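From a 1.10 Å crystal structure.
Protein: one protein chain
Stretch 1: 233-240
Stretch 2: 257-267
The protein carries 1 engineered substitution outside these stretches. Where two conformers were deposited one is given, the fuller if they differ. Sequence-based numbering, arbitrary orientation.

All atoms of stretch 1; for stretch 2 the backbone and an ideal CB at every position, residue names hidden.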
# COMPACT_ATOMS: atom_id res chain seq x y z
N GLU A 233 -7.29 12.74 -10.69
CA GLU A 233 -6.82 12.36 -12.01
C GLU A 233 -6.05 13.51 -12.64
O GLU A 233 -6.56 14.65 -12.69
CB GLU A 233 -7.99 12.00 -12.91
CG GLU A 233 -7.58 11.71 -14.35
CD GLU A 233 -8.75 11.41 -15.22
OE1 GLU A 233 -9.13 12.30 -15.97
OE2 GLU A 233 -9.31 10.31 -15.15
N VAL A 234 -4.83 13.24 -13.11
CA VAL A 234 -4.05 14.23 -13.82
C VAL A 234 -3.84 13.86 -15.30
O VAL A 234 -3.48 14.74 -16.07
CB VAL A 234 -2.72 14.61 -13.12
CG1 VAL A 234 -3.00 15.17 -11.73
CG2 VAL A 234 -1.78 13.43 -13.05
N LEU A 235 -4.08 12.61 -15.70
CA LEU A 235 -4.03 12.24 -17.12
C LEU A 235 -4.86 10.98 -17.32
O LEU A 235 -4.86 10.07 -16.46
CB LEU A 235 -2.60 11.97 -17.59
CG LEU A 235 -2.40 11.87 -19.10
CD1 LEU A 235 -2.68 13.20 -19.79
CD2 LEU A 235 -1.02 11.38 -19.44
N LEU A 236 -5.54 10.92 -18.46
CA LEU A 236 -6.22 9.71 -18.90
C LEU A 236 -5.80 9.46 -20.34
O LEU A 236 -5.88 10.36 -21.20
CB LEU A 236 -7.73 9.87 -18.80
CG LEU A 236 -8.55 8.64 -19.20
CD1 LEU A 236 -8.24 7.40 -18.34
CD2 LEU A 236 -10.04 8.99 -19.13
N CYS A 237 -5.37 8.22 -20.61
CA CYS A 237 -4.99 7.78 -21.96
C CYS A 237 -5.88 6.61 -22.35
O CYS A 237 -6.04 5.68 -21.58
CB CYS A 237 -3.55 7.28 -21.98
SG CYS A 237 -2.32 8.50 -21.43
N LYS A 238 -6.45 6.66 -23.55
CA LYS A 238 -7.29 5.57 -24.06
C LYS A 238 -6.60 5.04 -25.30
O LYS A 238 -6.45 5.76 -26.29
CB LYS A 238 -8.73 6.02 -24.33
CG LYS A 238 -9.36 6.77 -23.17
CD LYS A 238 -10.78 7.17 -23.46
CE LYS A 238 -11.35 7.98 -22.31
NZ LYS A 238 -12.78 8.28 -22.48
N PHE A 239 -6.12 3.81 -25.22
CA PHE A 239 -5.11 3.34 -26.17
C PHE A 239 -5.63 3.18 -27.60
O PHE A 239 -4.99 3.64 -28.54
CB PHE A 239 -4.51 2.01 -25.69
CG PHE A 239 -3.66 2.08 -24.43
CD1 PHE A 239 -3.46 3.26 -23.70
CD2 PHE A 239 -3.06 0.90 -23.99
CE1 PHE A 239 -2.66 3.25 -22.55
CE2 PHE A 239 -2.30 0.88 -22.84
CZ PHE A 239 -2.09 2.05 -22.12
N ALA A 240 -6.77 2.50 -27.77
CA ALA A 240 -7.25 2.21 -29.14
C ALA A 240 -7.49 3.50 -29.91
O ALA A 240 -7.21 3.58 -31.12
CB ALA A 240 -8.52 1.38 -29.10
N UNK A 257 3.44 -1.01 -26.91
CA UNK A 257 4.15 0.19 -26.56
C UNK A 257 3.22 1.38 -26.88
O UNK A 257 2.64 1.43 -27.95
CB UNK A 257 5.48 0.28 -27.31
N UNK A 258 3.11 2.31 -25.96
CA UNK A 258 2.22 3.43 -26.13
C UNK A 258 2.92 4.71 -25.77
O UNK A 258 3.39 4.85 -24.65
CB UNK A 258 0.95 3.25 -25.29
N UNK A 259 3.01 5.63 -26.72
CA UNK A 259 3.48 6.95 -26.43
C UNK A 259 2.42 7.66 -25.61
O UNK A 259 1.24 7.64 -25.98
CB UNK A 259 3.81 7.72 -27.71
N UNK A 260 2.82 8.25 -24.49
CA UNK A 260 1.93 8.98 -23.62
C UNK A 260 2.11 10.46 -23.92
O UNK A 260 3.23 10.97 -23.86
CB UNK A 260 2.20 8.66 -22.15
N UNK A 261 1.01 11.14 -24.26
CA UNK A 261 1.06 12.54 -24.64
C UNK A 261 0.43 13.41 -23.57
O UNK A 261 -0.52 12.99 -22.88
CB UNK A 261 0.36 12.76 -25.98
N UNK A 262 0.95 14.64 -23.46
CA UNK A 262 0.33 15.69 -22.65
C UNK A 262 0.37 15.42 -21.16
O UNK A 262 -0.40 15.99 -20.41
CB UNK A 262 -1.13 15.88 -23.08
N UNK A 263 1.29 14.57 -20.69
CA UNK A 263 1.37 14.36 -19.25
C UNK A 263 1.80 15.66 -18.56
O UNK A 263 2.78 16.27 -18.96
CB UNK A 263 2.34 13.23 -18.92
N UNK A 264 1.10 16.05 -17.48
CA UNK A 264 1.58 17.20 -16.71
C UNK A 264 2.80 16.79 -15.89
O UNK A 264 3.13 15.60 -15.75
CB UNK A 264 0.48 17.75 -15.80
N UNK A 265 3.50 17.80 -15.37
CA UNK A 265 4.59 17.53 -14.43
C UNK A 265 4.07 16.75 -13.22
O UNK A 265 3.06 17.12 -12.61
CB UNK A 265 5.25 18.84 -13.98
N UNK A 266 4.77 15.66 -12.91
CA UNK A 266 4.44 14.76 -11.79
C UNK A 266 5.53 14.89 -10.74
O UNK A 266 6.72 14.95 -11.05
CB UNK A 266 4.30 13.31 -12.25
N UNK A 267 5.12 14.90 -9.48
CA UNK A 267 6.07 14.90 -8.38
C UNK A 267 5.41 14.17 -7.21
O UNK A 267 4.20 14.26 -7.01
CB UNK A 267 6.49 16.32 -8.00

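Position 257 points away from stretch 1, which sets no demand there, although extended angles of -125/133 are comfortable for a β-branched residue; the residue is T257.

At 258 the bond turns toward stretch 1, and the ideal CB sits 4.5 Å from CE1 of F239. The phenyl ring offers an apolar surface at short range, suited to a small or medium side chain such as alanine, cysteine, valine or serine. The deposited C258, at chi1 t, places its SG over one face of the ring, 4.0 Å from the ring centroid and 21° off the normal, a sulfur-aromatic contact.

Position 259 is out of reach and almost any residue would serve; it is E259.

At 260 the bond runs sideways, yet the ideal CB is 4.6 Å from C237 SG and 5.0 Å from L235 CD2. Two apolar groups at that distance favour a compact aliphatic residue, valine or isoleucine above all in a strand. V260 fits: its CG1 lies 3.5 Å from L235 CD2 and 3.9 Å from C237 SG, so one methyl meets both side chains.

Position 261 points sideways with nothing of stretch 1 within 5.5 Å of its ideal CB, so that stretch would not obstruct a long or polar chain. K261 leads its end away, and its backbone O instead lies 3.8 Å from L235 CD1.

The backbone at 262 has phi/psi of 68/22, where glycine, asparagine and aspartate are most at ease. Its ideal CB is 4.5 Å from L235 CD1, but no polar side chain of stretch 1 is there to answer it. N262 takes the position, its ND2 hydrogen-bonded elsewhere in the structure.

At 263 the ideal CB already lies 3.9 Å from L235 CD2, so the first carbon makes the contact and alanine, serine, cysteine or valine could be considered. C263 keeps that 3.9 Å approach from its CB to L235 CD2.

Position 264 points toward V234; a modest apolar group would suit. P264 packs its CG 3.8 Å from V234 CB, while its CD lies 3.5 Å from V234 O.

Position 265 is out of reach of stretch 1, which sets no preference there; V265 makes no contact with it. At 266 the bond runs sideways, so only a longer apolar chain could gain from stretch 1; L266 brings CD2 within 3.8 Å of V234 CG2. Position 267 is unconstrained by stretch 1 and holds A267.

Stretch 2, residues 257-267: TCEVKNCPVLA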
# COMPACT_ATOMS: atom_id res chain seq x y z
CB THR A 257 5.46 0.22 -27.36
OG1 THR A 257 6.12 -1.06 -27.26
CG2 THR A 257 6.35 1.27 -26.81
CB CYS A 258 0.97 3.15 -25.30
SG CYS A 258 -0.41 4.06 -25.78
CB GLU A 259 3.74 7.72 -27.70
CG GLU A 259 4.21 9.13 -27.42
CD GLU A 259 4.32 9.96 -28.66
OE1 GLU A 259 4.24 9.42 -29.78
OE2 GLU A 259 4.51 11.18 -28.49
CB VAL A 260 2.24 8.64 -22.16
CG1 VAL A 260 1.44 9.53 -21.20
CG2 VAL A 260 1.97 7.16 -21.89
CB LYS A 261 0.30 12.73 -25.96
CG LYS A 261 0.86 11.91 -27.11
CD LYS A 261 -0.03 12.11 -28.34
CE LYS A 261 0.40 11.28 -29.50
NZ LYS A 261 -0.50 11.51 -30.66
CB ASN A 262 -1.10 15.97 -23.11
CG ASN A 262 -1.17 16.27 -24.58
OD1 ASN A 262 -0.40 17.07 -25.09
ND2 ASN A 262 -2.09 15.62 -25.27
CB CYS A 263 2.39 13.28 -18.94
SG CYS A 263 2.40 12.75 -17.21
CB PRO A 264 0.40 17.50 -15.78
CG PRO A 264 -0.25 16.18 -15.57
CD PRO A 264 -0.14 15.50 -16.92
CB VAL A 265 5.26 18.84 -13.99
CG1 VAL A 265 6.38 18.55 -13.00
CG2 VAL A 265 5.83 19.62 -15.20
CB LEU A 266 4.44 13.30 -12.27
CG LEU A 266 3.51 12.99 -13.44
CD1 LEU A 266 3.69 11.54 -13.83
CD2 LEU A 266 2.05 13.32 -13.16
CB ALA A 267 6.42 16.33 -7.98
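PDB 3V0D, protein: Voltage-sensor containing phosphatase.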